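Local coordinates for beta-lactamase (Chitinophaga pinensis, PDB 6N36), which probably hydrolyses the beta-lactam ring of antibiotics with a pair of zinc ions, as a member of the metallo-beta-lactamase superfamily, at residues 116-124 with 189-200; 145-155 with 165-173. All coordinates share one frame; numbering follows the deposited sequence.

Contact 1. Residues 116-124 with 189-200; sequences GGNSDYVMG and LNDTKLSGMPLY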
ATOM      1  N   GLY A 116       8.476  14.897  -1.732  1.00 30.47           N
ATOM      2  CA  GLY A 116       7.855  14.621  -3.036  1.00 29.79           C
ATOM      3  C   GLY A 116       8.673  13.646  -3.867  1.00 29.97           C
ATOM      4  O   GLY A 116       8.502  13.581  -5.104  1.00 28.09           O
ATOM      5  N   GLY A 117       9.510  12.842  -3.205  1.00 30.15           N
ATOM      6  CA  GLY A 117      10.265  11.787  -3.902  1.00 30.03           C
ATOM      7  C   GLY A 117      11.613  12.248  -4.398  1.00 30.01           C
ATOM      8  O   GLY A 117      12.369  11.475  -5.062  1.00 30.69           O
ATOM      9  N   ASN A 118      11.980  13.506  -4.123  1.00 31.89           N
ATOM     10  CA  ASN A 118      13.267  13.992  -4.674  1.00 32.91           C
ATOM     11  C   ASN A 118      14.456  13.242  -4.022  1.00 31.61           C
ATOM     12  O   ASN A 118      15.488  13.126  -4.685  1.00 33.29           O
ATOM     13  CB  ASN A 118      13.362  15.508  -4.539  1.00 36.02           C
ATOM     14  CG  ASN A 118      14.637  16.032  -5.145  1.00 38.50           C
ATOM     15  OD1 ASN A 118      14.928  15.802  -6.327  1.00 42.26           O
ATOM     16  ND2 ASN A 118      15.402  16.704  -4.302  1.00 43.54           N
ATOM     17  N   SER A 119      14.290  12.676  -2.825  1.00 31.39           N
ATOM     18  CA  SER A 119      15.348  11.873  -2.142  1.00 30.07           C
ATOM     19  C   SER A 119      15.252  10.374  -2.459  1.00 29.44           C
ATOM     20  O   SER A 119      15.989   9.613  -1.833  1.00 28.35           O
ATOM     21  CB  SER A 119      15.329  12.125  -0.667  1.00 31.21           C
ATOM     22  OG  SER A 119      14.076  11.857  -0.063  1.00 31.98           O
ATOM     23  N   ASP A 120      14.447   9.958  -3.449  1.00 26.01           N
ATOM     24  CA  ASP A 120      14.271   8.520  -3.731  1.00 22.53           C
ATOM     25  C   ASP A 120      15.605   7.879  -4.115  1.00 22.20           C
ATOM     26  O   ASP A 120      16.344   8.406  -4.974  1.00 23.26           O
ATOM     27  CB  ASP A 120      13.249   8.306  -4.831  1.00 21.60           C
ATOM     28  CG  ASP A 120      12.859   6.845  -4.952  1.00 22.64           C
ATOM     29  OD1 ASP A 120      13.579   6.075  -5.651  1.00 22.25           O
ATOM     30  OD2 ASP A 120      11.891   6.466  -4.254  1.00 21.90           O
ATOM     31  N   TYR A 121      15.944   6.738  -3.526  1.00 20.76           N
ATOM     32  CA  TYR A 121      17.298   6.169  -3.724  1.00 20.52           C
ATOM     33  C   TYR A 121      17.522   5.652  -5.130  1.00 22.14           C
ATOM     34  O   TYR A 121      18.692   5.482  -5.520  1.00 23.19           O
ATOM     35  CB  TYR A 121      17.606   5.087  -2.689  1.00 20.80           C
ATOM     36  CG  TYR A 121      16.945   3.743  -2.870  1.00 18.99           C
ATOM     37  CD1 TYR A 121      15.686   3.458  -2.383  1.00 18.93           C
ATOM     38  CD2 TYR A 121      17.639   2.695  -3.450  1.00 19.55           C
ATOM     39  CE1 TYR A 121      15.134   2.177  -2.470  1.00 18.38           C
ATOM     40  CE2 TYR A 121      17.108   1.427  -3.556  1.00 19.28           C
ATOM     41  CZ  TYR A 121      15.842   1.146  -3.060  1.00 18.87           C
ATOM     42  OH  TYR A 121      15.354  -0.143  -3.140  1.00 19.47           O
ATOM     43  N   VAL A 122      16.471   5.455  -5.924  1.00 24.42           N
ATOM     44  CA  VAL A 122      16.592   5.011  -7.341  1.00 26.12           C
ATOM     45  C   VAL A 122      16.227   6.202  -8.223  1.00 29.21           C
ATOM     46  O   VAL A 122      17.043   6.580  -9.077  1.00 31.42           O
ATOM     47  CB  VAL A 122      15.715   3.784  -7.655  1.00 27.99           C
ATOM     48  CG1 VAL A 122      15.739   3.407  -9.159  1.00 31.03           C
ATOM     49  CG2 VAL A 122      16.038   2.581  -6.810  1.00 28.57           C
ATOM     50  N   MET A 123      15.091   6.838  -7.962  1.00 28.10           N
ATOM     51  CA  MET A 123      14.446   7.761  -8.927  1.00 29.97           C
ATOM     52  C   MET A 123      14.674   9.208  -8.535  1.00 30.76           C
ATOM     53  O   MET A 123      14.074  10.074  -9.233  1.00 31.62           O
ATOM     54  CB  MET A 123      12.928   7.478  -8.991  1.00 30.88           C
ATOM     55  CG  MET A 123      12.616   6.108  -9.534  1.00 33.04           C
ATOM     56  SD  MET A 123      10.851   5.724  -9.513  1.00 38.06           S
ATOM     57  CE  MET A 123      10.591   5.484  -7.762  1.00 33.46           C
ATOM     58  N   GLY A 124      15.487   9.510  -7.510  1.00 30.82           N
ATOM     59  CA  GLY A 124      15.638  10.861  -6.924  1.00 30.44           C
ATOM     60  C   GLY A 124      16.610  11.790  -7.698  1.00 32.90           C
ATOM     61  O   GLY A 124      17.169  11.359  -8.748  1.00 31.60           O
ATOM     62  N   LEU A 189      13.901  -3.160  -7.902  1.00 20.74           N
ATOM     63  CA  LEU A 189      13.970  -2.470  -9.208  1.00 22.27           C
ATOM     64  C   LEU A 189      15.297  -2.850  -9.869  1.00 22.29           C
ATOM     65  O   LEU A 189      16.286  -3.268  -9.197  1.00 21.27           O
ATOM     66  CB  LEU A 189      13.866  -0.955  -9.032  1.00 23.60           C
ATOM     67  CG  LEU A 189      12.506  -0.458  -8.535  1.00 28.15           C
ATOM     68  CD1 LEU A 189      12.484   1.066  -8.502  1.00 29.91           C
ATOM     69  CD2 LEU A 189      11.411  -0.988  -9.406  1.00 31.72           C
ATOM     70  N   ASN A 190      15.316  -2.725 -11.192  1.00 22.67           N
ATOM     71  CA  ASN A 190      16.529  -3.059 -11.962  1.00 22.96           C
ATOM     72  C   ASN A 190      17.760  -2.282 -11.468  1.00 24.23           C
ATOM     73  O   ASN A 190      18.832  -2.860 -11.473  1.00 25.42           O
ATOM     74  CB  ASN A 190      16.248  -2.757 -13.428  1.00 25.48           C
ATOM     75  CG  ASN A 190      17.371  -3.165 -14.342  1.00 26.40           C
ATOM     76  OD1 ASN A 190      17.969  -4.216 -14.108  1.00 29.07           O
ATOM     77  ND2 ASN A 190      17.560  -2.448 -15.465  1.00 29.27           N
ATOM     78  N   ASP A 191      17.604  -0.993 -11.134  1.00 25.86           N
ATOM     79  CA  ASP A 191      18.798  -0.138 -10.878  1.00 28.35           C
ATOM     80  C   ASP A 191      19.310  -0.403  -9.449  1.00 27.51           C
ATOM     81  O   ASP A 191      20.407   0.076  -9.118  1.00 30.40           O
ATOM     82  CB  ASP A 191      18.488   1.345 -11.045  1.00 34.18           C
ATOM     83  CG  ASP A 191      18.252   1.773 -12.493  1.00 40.30           C
ATOM     84  OD1 ASP A 191      18.848   1.165 -13.384  1.00 45.28           O
ATOM     85  OD2 ASP A 191      17.412   2.676 -12.692  1.00 45.95           O
ATOM     86  N   THR A 192      18.696  -1.260  -8.686  1.00 24.79           N
ATOM     87  CA  THR A 192      19.113  -1.459  -7.253  1.00 22.27           C
ATOM     88  C   THR A 192      20.285  -2.422  -7.131  1.00 23.65           C
ATOM     89  O   THR A 192      20.196  -3.571  -7.580  1.00 24.42           O
ATOM     90  CB  THR A 192      17.915  -1.932  -6.428  1.00 22.02           C
ATOM     91  OG1 THR A 192      17.034  -0.810  -6.427  1.00 22.26           O
ATOM     92  CG2 THR A 192      18.241  -2.298  -4.990  1.00 21.55           C
ATOM     93  N   LYS A 193      21.362  -1.969  -6.479  1.00 23.32           N
ATOM     94  CA  LYS A 193      22.542  -2.748  -6.106  1.00 24.02           C
ATOM     95  C   LYS A 193      22.402  -3.215  -4.664  1.00 23.41           C
ATOM     96  O   LYS A 193      22.398  -2.381  -3.761  1.00 22.87           O
ATOM     97  CB  LYS A 193      23.778  -1.869  -6.330  1.00 28.00           C
ATOM     98  CG  LYS A 193      25.127  -2.496  -6.046  1.00 33.64           C
ATOM     99  CD  LYS A 193      26.257  -1.550  -6.531  1.00 37.13           C
ATOM    100  CE  LYS A 193      27.661  -1.953  -6.138  1.00 42.25           C
ATOM    101  NZ  LYS A 193      28.487  -0.767  -5.738  1.00 43.34           N
ATOM    102  N   LEU A 194      22.142  -4.507  -4.443  1.00 23.79           N
ATOM    103  CA  LEU A 194      21.836  -5.015  -3.079  1.00 23.48           C
ATOM    104  C   LEU A 194      23.009  -4.958  -2.123  1.00 23.87           C
ATOM    105  O   LEU A 194      22.769  -4.953  -0.899  1.00 26.37           O
ATOM    106  CB  LEU A 194      21.324  -6.442  -3.212  1.00 23.39           C
ATOM    107  CG  LEU A 194      19.962  -6.530  -3.874  1.00 22.91           C
ATOM    108  CD1 LEU A 194      19.644  -7.978  -4.147  1.00 24.52           C
ATOM    109  CD2 LEU A 194      18.840  -5.921  -3.026  1.00 22.44           C
ATOM    110  N   SER A 195      24.258  -4.834  -2.593  1.00 24.30           N
ATOM    111  CA  SER A 195      25.408  -4.618  -1.702  1.00 26.11           C
ATOM    112  C   SER A 195      25.340  -3.219  -1.058  1.00 26.58           C
ATOM    113  O   SER A 195      26.072  -2.959  -0.078  1.00 29.72           O
ATOM    114  CB  SER A 195      26.727  -4.826  -2.449  1.00 28.06           C
ATOM    115  OG  SER A 195      26.804  -3.975  -3.590  1.00 31.99           O
ATOM    116  N   GLY A 196      24.503  -2.332  -1.565  1.00 23.06           N
ATOM    117  CA  GLY A 196      24.404  -0.979  -1.007  1.00 22.46           C
ATOM    118  C   GLY A 196      24.187   0.032  -2.093  1.00 21.51           C
ATOM    119  O   GLY A 196      24.919  -0.000  -3.077  1.00 22.21           O
ATOM    120  N   MET A 197      23.239   0.936  -1.878  1.00 20.28           N
ATOM    121  CA  MET A 197      23.002   2.038  -2.815  1.00 20.48           C
ATOM    122  C   MET A 197      23.474   3.326  -2.165  1.00 21.88           C
ATOM    123  O   MET A 197      23.450   3.478  -0.925  1.00 20.79           O
ATOM    124  CB  MET A 197      21.533   2.150  -3.182  1.00 20.12           C
ATOM    125  CG  MET A 197      21.102   1.025  -4.093  1.00 20.28           C
ATOM    126  SD  MET A 197      21.685   1.258  -5.746  1.00 22.19           S
ATOM    127  CE  MET A 197      20.461   2.397  -6.389  1.00 24.15           C
ATOM    128  N   PRO A 198      24.007   4.255  -2.950  1.00 20.50           N
ATOM    129  CA  PRO A 198      24.563   5.484  -2.360  1.00 21.26           C
ATOM    130  C   PRO A 198      23.611   6.241  -1.418  1.00 21.77           C
ATOM    131  O   PRO A 198      24.059   6.760  -0.393  1.00 21.96           O
ATOM    132  CB  PRO A 198      24.905   6.290  -3.618  1.00 21.86           C
ATOM    133  CG  PRO A 198      25.348   5.229  -4.568  1.00 22.02           C
ATOM    134  CD  PRO A 198      24.285   4.169  -4.415  1.00 21.90           C
ATOM    135  N   LEU A 199      22.327   6.368  -1.758  1.00 22.43           N
ATOM    136  CA  LEU A 199      21.349   7.026  -0.869  1.00 23.63           C
ATOM    137  C   LEU A 199      20.609   6.016   0.024  1.00 23.83           C
ATOM    138  O   LEU A 199      19.694   6.428   0.768  1.00 26.49           O
ATOM    139  CB  LEU A 199      20.372   7.810  -1.730  1.00 23.90           C
ATOM    140  CG  LEU A 199      20.968   8.952  -2.536  1.00 25.04           C
ATOM    141  CD1 LEU A 199      19.840   9.731  -3.197  1.00 25.59           C
ATOM    142  CD2 LEU A 199      21.814   9.886  -1.693  1.00 25.99           C
ATOM    143  N   TYR A 200      20.998   4.725   0.001  1.00 22.35           N
ATOM    144  CA  TYR A 200      20.408   3.669   0.860  1.00 20.68           C
ATOM    145  C   TYR A 200      21.384   2.536   1.103  1.00 21.04           C
ATOM    146  O   TYR A 200      21.288   1.435   0.539  1.00 19.65           O
ATOM    147  CB  TYR A 200      19.108   3.236   0.219  1.00 19.99           C
ATOM    148  CG  TYR A 200      18.198   2.353   1.014  1.00 18.99           C
ATOM    149  CD1 TYR A 200      18.358   2.108   2.376  1.00 19.04           C
ATOM    150  CD2 TYR A 200      17.162   1.713   0.382  1.00 18.82           C
ATOM    151  CE1 TYR A 200      17.481   1.263   3.044  1.00 19.88           C
ATOM    152  CE2 TYR A 200      16.257   0.925   1.041  1.00 18.94           C
ATOM    153  CZ  TYR A 200      16.423   0.682   2.396  1.00 19.26           C
ATOM    154  OH  TYR A 200      15.510  -0.116   3.064  1.00 19.41           O
TER
HETATM  155  O   HOH W   1      21.210   5.495  -4.379  1.00 20.49           O
HETATM  156  O   HOH W   2      14.452  -1.603  -5.602  1.00 20.71           O

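Contact 2. Residues 145-155 with 165-173; sequences IQLGGMKIVMR and NSFLFDVKD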
ATOM      1  N   ILE A 145      -2.712   1.728  14.898  1.00 27.67           N
ATOM      2  CA  ILE A 145      -3.551   2.844  14.428  1.00 28.06           C
ATOM      3  C   ILE A 145      -4.973   2.401  14.785  1.00 27.58           C
ATOM      4  O   ILE A 145      -5.412   1.297  14.326  1.00 27.87           O
ATOM      5  CB  ILE A 145      -3.346   3.080  12.920  1.00 27.71           C
ATOM      6  CG1 ILE A 145      -1.866   3.331  12.619  1.00 29.34           C
ATOM      7  CG2 ILE A 145      -4.218   4.215  12.419  1.00 29.61           C
ATOM      8  CD1 ILE A 145      -1.296   2.432  11.555  1.00 30.77           C
ATOM      9  N   GLN A 146      -5.602   3.174  15.639  1.00 28.13           N
ATOM     10  CA  GLN A 146      -6.942   2.844  16.177  1.00 29.61           C
ATOM     11  C   GLN A 146      -7.944   3.919  15.788  1.00 28.31           C
ATOM     12  O   GLN A 146      -7.695   5.099  16.002  1.00 29.69           O
ATOM     13  CB  GLN A 146      -6.853   2.667  17.695  1.00 32.49           C
ATOM     14  CG  GLN A 146      -5.970   1.498  18.062  1.00 34.71           C
ATOM     15  CD  GLN A 146      -5.832   1.405  19.557  1.00 41.03           C
ATOM     16  OE1 GLN A 146      -4.843   1.857  20.120  1.00 46.97           O
ATOM     17  NE2 GLN A 146      -6.858   0.881  20.194  1.00 41.90           N
ATOM     18  N   LEU A 147      -9.126   3.485  15.382  1.00 27.10           N
ATOM     19  CA  LEU A 147     -10.252   4.392  15.052  1.00 26.29           C
ATOM     20  C   LEU A 147     -11.543   3.584  15.069  1.00 25.51           C
ATOM     21  O   LEU A 147     -11.613   2.548  14.378  1.00 25.15           O
ATOM     22  CB  LEU A 147     -10.042   4.992  13.652  1.00 26.10           C
ATOM     23  CG  LEU A 147     -11.094   6.004  13.234  1.00 26.42           C
ATOM     24  CD1 LEU A 147     -11.133   7.215  14.129  1.00 29.10           C
ATOM     25  CD2 LEU A 147     -10.928   6.401  11.765  1.00 26.72           C
ATOM     26  N   GLY A 148     -12.549   4.034  15.817  1.00 27.47           N
ATOM     27  CA  GLY A 148     -13.908   3.452  15.756  1.00 26.69           C
ATOM     28  C   GLY A 148     -13.936   1.932  15.911  1.00 27.05           C
ATOM     29  O   GLY A 148     -14.770   1.277  15.257  1.00 27.81           O
ATOM     30  N   GLY A 149     -13.111   1.380  16.821  1.00 27.74           N
ATOM     31  CA  GLY A 149     -13.111  -0.069  17.108  1.00 28.65           C
ATOM     32  C   GLY A 149     -12.082  -0.837  16.309  1.00 27.79           C
ATOM     33  O   GLY A 149     -11.848  -2.007  16.654  1.00 29.07           O
ATOM     34  N   MET A 150     -11.536  -0.258  15.234  1.00 26.37           N
ATOM     35  CA  MET A 150     -10.492  -0.909  14.410  1.00 26.25           C
ATOM     36  C   MET A 150      -9.127  -0.701  15.041  1.00 26.62           C
ATOM     37  O   MET A 150      -8.844   0.392  15.583  1.00 27.88           O
ATOM     38  CB  MET A 150     -10.461  -0.341  12.980  1.00 26.27           C
ATOM     39  CG  MET A 150     -11.593  -0.804  12.198  1.00 26.89           C
ATOM     40  SD  MET A 150     -11.783  -2.556  11.943  1.00 30.00           S
ATOM     41  CE  MET A 150     -10.189  -2.846  11.176  1.00 27.92           C
ATOM     42  N   LYS A 151      -8.319  -1.741  14.917  1.00 26.66           N
ATOM     43  CA  LYS A 151      -6.895  -1.726  15.315  1.00 27.60           C
ATOM     44  C   LYS A 151      -6.062  -2.232  14.139  1.00 25.80           C
ATOM     45  O   LYS A 151      -6.182  -3.389  13.749  1.00 26.97           O
ATOM     46  CB  LYS A 151      -6.665  -2.599  16.554  1.00 30.69           C
ATOM     47  CG  LYS A 151      -5.216  -2.619  16.981  1.00 33.84           C
ATOM     48  CD  LYS A 151      -4.938  -3.240  18.344  1.00 39.24           C
ATOM     49  CE  LYS A 151      -3.447  -3.231  18.641  1.00 42.06           C
ATOM     50  NZ  LYS A 151      -3.158  -3.345  20.095  1.00 48.99           N
ATOM     51  N   ILE A 152      -5.277  -1.341  13.575  1.00 25.94           N
ATOM     52  CA  ILE A 152      -4.378  -1.670  12.457  1.00 25.21           C
ATOM     53  C   ILE A 152      -2.949  -1.668  12.992  1.00 24.72           C
ATOM     54  O   ILE A 152      -2.530  -0.656  13.564  1.00 27.35           O
ATOM     55  CB  ILE A 152      -4.551  -0.618  11.356  1.00 25.38           C
ATOM     56  CG1 ILE A 152      -5.972  -0.568  10.805  1.00 27.30           C
ATOM     57  CG2 ILE A 152      -3.508  -0.866  10.276  1.00 24.61           C
ATOM     58  CD1 ILE A 152      -6.220   0.728  10.053  1.00 28.95           C
ATOM     59  N   VAL A 153      -2.233  -2.755  12.769  1.00 24.68           N
ATOM     60  CA  VAL A 153      -0.800  -2.820  13.139  1.00 23.85           C
ATOM     61  C   VAL A 153       0.100  -2.622  11.908  1.00 22.42           C
ATOM     62  O   VAL A 153      -0.143  -3.278  10.885  1.00 22.69           O
ATOM     63  CB  VAL A 153      -0.496  -4.130  13.862  1.00 26.15           C
ATOM     64  CG1 VAL A 153       0.999  -4.207  14.150  1.00 27.04           C
ATOM     65  CG2 VAL A 153      -1.318  -4.253  15.134  1.00 28.24           C
ATOM     66  N   MET A 154       1.028  -1.679  11.982  1.00 21.91           N
ATOM     67  CA  MET A 154       2.024  -1.448  10.895  1.00 21.61           C
ATOM     68  C   MET A 154       3.233  -2.363  11.137  1.00 22.41           C
ATOM     69  O   MET A 154       3.677  -2.465  12.325  1.00 22.99           O
ATOM     70  CB  MET A 154       2.471   0.008  10.827  1.00 22.17           C
ATOM     71  CG  MET A 154       3.367   0.255   9.627  1.00 22.10           C
ATOM     72  SD  MET A 154       5.157  -0.061  10.039  1.00 24.78           S
ATOM     73  CE  MET A 154       5.587   1.555  10.620  1.00 25.42           C
ATOM     74  N   ARG A 155       3.693  -3.085  10.117  1.00 21.02           N
ATOM     75  CA  ARG A 155       4.953  -3.834  10.223  1.00 22.04           C
ATOM     76  C   ARG A 155       5.933  -3.265   9.211  1.00 20.75           C
ATOM     77  O   ARG A 155       5.554  -3.145   8.036  1.00 19.93           O
ATOM     78  CB  ARG A 155       4.778  -5.339  10.047  1.00 23.71           C
ATOM     79  CG  ARG A 155       3.876  -6.016  11.070  1.00 26.04           C
ATOM     80  CD  ARG A 155       4.359  -5.886  12.489  1.00 27.89           C
ATOM     81  NE  ARG A 155       5.763  -6.168  12.709  1.00 30.98           N
ATOM     82  CZ  ARG A 155       6.268  -7.353  13.062  1.00 32.19           C
ATOM     83  NH1 ARG A 155       5.485  -8.416  13.174  1.00 32.72           N
ATOM     84  NH2 ARG A 155       7.579  -7.473  13.184  1.00 33.66           N
ATOM     85  N   ASN A 165       6.073  -0.710   4.155  1.00 17.49           N
ATOM     86  CA  ASN A 165       5.430  -1.362   5.303  1.00 18.01           C
ATOM     87  C   ASN A 165       4.133  -2.043   4.870  1.00 17.67           C
ATOM     88  O   ASN A 165       3.532  -1.717   3.803  1.00 17.68           O
ATOM     89  CB  ASN A 165       5.229  -0.383   6.441  1.00 18.68           C
ATOM     90  CG  ASN A 165       4.534   0.913   6.121  1.00 19.06           C
ATOM     91  OD1 ASN A 165       4.666   1.845   6.873  1.00 21.20           O
ATOM     92  ND2 ASN A 165       3.647   0.972   5.140  1.00 19.51           N
ATOM     93  N   SER A 166       3.737  -3.018   5.668  1.00 17.80           N
ATOM     94  CA  SER A 166       2.460  -3.747   5.491  1.00 17.49           C
ATOM     95  C   SER A 166       1.563  -3.387   6.675  1.00 18.60           C
ATOM     96  O   SER A 166       2.074  -2.911   7.734  1.00 20.04           O
ATOM     97  CB  SER A 166       2.695  -5.249   5.438  1.00 18.46           C
ATOM     98  OG  SER A 166       3.588  -5.568   4.373  1.00 19.73           O
ATOM     99  N   PHE A 167       0.274  -3.726   6.558  1.00 17.65           N
ATOM    100  CA  PHE A 167      -0.726  -3.468   7.599  1.00 19.68           C
ATOM    101  C   PHE A 167      -1.504  -4.754   7.853  1.00 20.26           C
ATOM    102  O   PHE A 167      -1.913  -5.452   6.912  1.00 20.07           O
ATOM    103  CB  PHE A 167      -1.675  -2.326   7.199  1.00 17.59           C
ATOM    104  CG  PHE A 167      -0.952  -1.034   6.948  1.00 18.78           C
ATOM    105  CD1 PHE A 167      -0.507  -0.260   8.009  1.00 19.45           C
ATOM    106  CD2 PHE A 167      -0.707  -0.594   5.651  1.00 17.56           C
ATOM    107  CE1 PHE A 167       0.179   0.914   7.791  1.00 19.63           C
ATOM    108  CE2 PHE A 167      -0.019   0.591   5.431  1.00 18.74           C
ATOM    109  CZ  PHE A 167       0.412   1.358   6.490  1.00 18.71           C
ATOM    110  N   LEU A 168      -1.656  -5.075   9.140  1.00 20.56           N
ATOM    111  CA  LEU A 168      -2.431  -6.256   9.596  1.00 22.78           C
ATOM    112  C   LEU A 168      -3.589  -5.730  10.437  1.00 22.90           C
ATOM    113  O   LEU A 168      -3.382  -4.864  11.335  1.00 23.74           O
ATOM    114  CB  LEU A 168      -1.546  -7.134  10.493  1.00 26.19           C
ATOM    115  CG  LEU A 168      -0.559  -8.087   9.831  1.00 31.25           C
ATOM    116  CD1 LEU A 168       0.479  -8.501  10.899  1.00 35.85           C
ATOM    117  CD2 LEU A 168      -1.250  -9.362   9.348  1.00 33.38           C
ATOM    118  N   PHE A 169      -4.758  -6.306  10.234  1.00 22.10           N
ATOM    119  CA  PHE A 169      -5.955  -5.900  11.008  1.00 23.35           C
ATOM    120  C   PHE A 169      -7.019  -6.972  10.888  1.00 23.33           C
ATOM    121  O   PHE A 169      -7.186  -7.648   9.850  1.00 23.67           O
ATOM    122  CB  PHE A 169      -6.517  -4.538  10.553  1.00 22.16           C
ATOM    123  CG  PHE A 169      -6.713  -4.390   9.062  1.00 21.19           C
ATOM    124  CD1 PHE A 169      -5.642  -4.049   8.262  1.00 19.95           C
ATOM    125  CD2 PHE A 169      -7.916  -4.655   8.457  1.00 20.66           C
ATOM    126  CE1 PHE A 169      -5.805  -3.939   6.900  1.00 20.28           C
ATOM    127  CE2 PHE A 169      -8.077  -4.571   7.085  1.00 20.26           C
ATOM    128  CZ  PHE A 169      -7.013  -4.214   6.308  1.00 20.82           C
ATOM    129  N   ASP A 170      -7.832  -7.034  11.931  1.00 26.04           N
ATOM    130  CA  ASP A 170      -9.026  -7.909  11.970  1.00 28.07           C
ATOM    131  C   ASP A 170     -10.252  -7.156  11.454  1.00 25.94           C
ATOM    132  O   ASP A 170     -10.453  -5.966  11.830  1.00 27.55           O
ATOM    133  CB  ASP A 170      -9.294  -8.404  13.393  1.00 28.92           C
ATOM    134  CG  ASP A 170      -8.239  -9.376  13.897  1.00 34.25           C
ATOM    135  OD1 ASP A 170      -7.425  -9.899  13.081  1.00 34.03           O
ATOM    136  OD2 ASP A 170      -8.234  -9.631  15.134  1.00 39.39           O
ATOM    137  N   VAL A 171     -11.029  -7.822  10.606  1.00 25.65           N
ATOM    138  CA  VAL A 171     -12.378  -7.342  10.201  1.00 26.03           C
ATOM    139  C   VAL A 171     -13.403  -8.422  10.594  1.00 27.72           C
ATOM    140  O   VAL A 171     -13.118  -9.622  10.494  1.00 27.92           O
ATOM    141  CB  VAL A 171     -12.493  -6.984   8.709  1.00 25.40           C
ATOM    142  CG1 VAL A 171     -11.479  -5.912   8.350  1.00 25.27           C
ATOM    143  CG2 VAL A 171     -12.325  -8.183   7.796  1.00 26.63           C
ATOM    144  N   LYS A 172     -14.577  -7.963  10.957  1.00 29.37           N
ATOM    145  CA  LYS A 172     -15.708  -8.833  11.398  1.00 32.84           C
ATOM    146  C   LYS A 172     -16.844  -8.705  10.388  1.00 31.27           C
ATOM    147  O   LYS A 172     -17.174  -7.563  10.039  1.00 31.82           O
ATOM    148  CB  LYS A 172     -16.207  -8.325  12.746  1.00 35.45           C
ATOM    149  CG  LYS A 172     -15.241  -8.471  13.910  1.00 40.91           C
ATOM    150  CD  LYS A 172     -15.809  -7.866  15.178  1.00 45.91           C
ATOM    151  CE  LYS A 172     -15.046  -8.247  16.427  1.00 49.76           C
ATOM    152  NZ  LYS A 172     -15.418  -7.336  17.530  1.00 52.90           N
ATOM    153  N   ASP A 173     -17.415  -9.801   9.906  1.00 32.47           N
ATOM    154  CA  ASP A 173     -18.707  -9.717   9.153  1.00 31.57           C
ATOM    155  C   ASP A 173     -19.788 -10.453   9.970  1.00 34.13           C
ATOM    156  O   ASP A 173     -19.532 -10.763  11.147  1.00 34.01           O
ATOM    157  CB  ASP A 173     -18.510 -10.161   7.700  1.00 31.20           C
ATOM    158  CG  ASP A 173     -18.214 -11.642   7.493  1.00 32.42           C
ATOM    159  OD1 ASP A 173     -18.437 -12.451   8.467  1.00 34.22           O
ATOM    160  OD2 ASP A 173     -17.892 -11.989   6.353  1.00 32.72           O
TER
HETATM  161  O   HOH W   3      -7.166  -5.871  14.452  1.00 29.33           O
HETATM  162  O   HOH W   4      -9.497  -4.495  13.989  1.00 36.01           O

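Contact 1. Residues 116-124 with 189-200
The ring of Tyr121 lies between Tyr200 and its own neighbour Val122. Tyr200 presents an edge to one face, its CD2 over the ring centre and 3.5 Å from Tyr121 CE1; with the planes at 77° this is a T-shaped (edge-to-face) pair. Val122 CG2 lies over the opposite face, offset toward the rim. Met197, its chain bent at chi2 and chi3, meets the ring's edge with CG, 3.9 Å from Tyr121 CD2. Beyond the hydroxyl, water 2 donates to Tyr121 OH, accepts from the backbone N of Leu189 and hydrogen-bonds to Thr192 OG1; Tyr121 OH is also bonded to Gly159 O, and Tyr200 OH to Asp206. No direct hydrogen bond joins the segments. Two irregular loops of the metallo-beta-lactamase fold meet here, one after helix 110-114 and the other leading into helix 203-215, with the Leu189 side chain about 6 Å from a zinc ion. An Asx turn shapes the first loop: Asp120 OD1 accepts from Val122 N and Met123 N, which reach it from opposite faces of the carboxylate plane. Packing is sparser toward the outside. Val122 CG1 touches CB of the exposed Asp191 at 3.9 Å and Leu189 CD1 at 4.1 Å, while exposed Leu199 sets CD1 4.1 Å from Ser119 O. There water 1 links the backbones, donating to Tyr121 O at 2.8 Å and accepting from Leu199 N.

Contact 2. Residues 145-155 with 165-173
Ile152 packs its CG2 methyl obliquely against the ring of Phe167, 3.8 Å from CD1, and its CG1 branch runs alongside Phe169, both side chains pointing the same way. The strands that carry them, 150-155 and 165-172, form an antiparallel beta hairpin within the five-stranded sheet of the metallo-beta-lactamase fold. Four backbone bonds of 2.8 to 3.0 Å pair Val153 with Leu168 and Arg155 with Ser166, N to O both ways in each. Met154 and Phe167 form the non-hydrogen-bonded pair between them, and Phe167 CA donates a CA-H...O contact to Val153 O. Ile152, Met154, Phe167 and Phe169 share the buried face, where Ile145 and Phe167 also pack on Leu80 of the other sheet. A chi1 of -174° turns Met154 CG away from its own N and between two partners, Phe167 CE1 at 3.7 Å and Asn165 OD1 at 3.4 Å; the Asn165 side chain is crossed at about a right angle. The amide of Asn165 is held from outside the hairpin, ND2 giving a hydrogen bond to Thr81 O. Val153, Arg155, Ser166 and Leu168 occupy the other face; Arg155 leads away to a salt bridge with Asp141, and Ser166 OG is bonded to His157 and Asn184. Toward the far end the strands part, and water takes over the bonding: water 3 bridges Lys151 O and Asp170 N, water 4 Lys151 N and Asp170 O. There Met150, folded back at chi2 and chi3, brings its methyl CE within 3.2 Å of Asp170 O.

How the contacts relate
The two contacts lie on opposite sides of the chain's centre, with centres about 30 Å apart and nearest atoms about 10 Å apart, so they do not touch. Along the chain, 116-124 comes first, then both strands of contact 2, then 189-200; the whole hairpin thus falls between the two loops that contact 1 brings together. Strand 177-182 links the two places, pairing with 165-172 in the sheet before the chain runs on into the loop holding 189-200. Contact 2 belongs to the five-stranded sheet, pairing two of its strands, whereas contact 1 joins irregular loops beside the zinc centre, where Asp120 and Met123 touch His85, one of the zinc ligands.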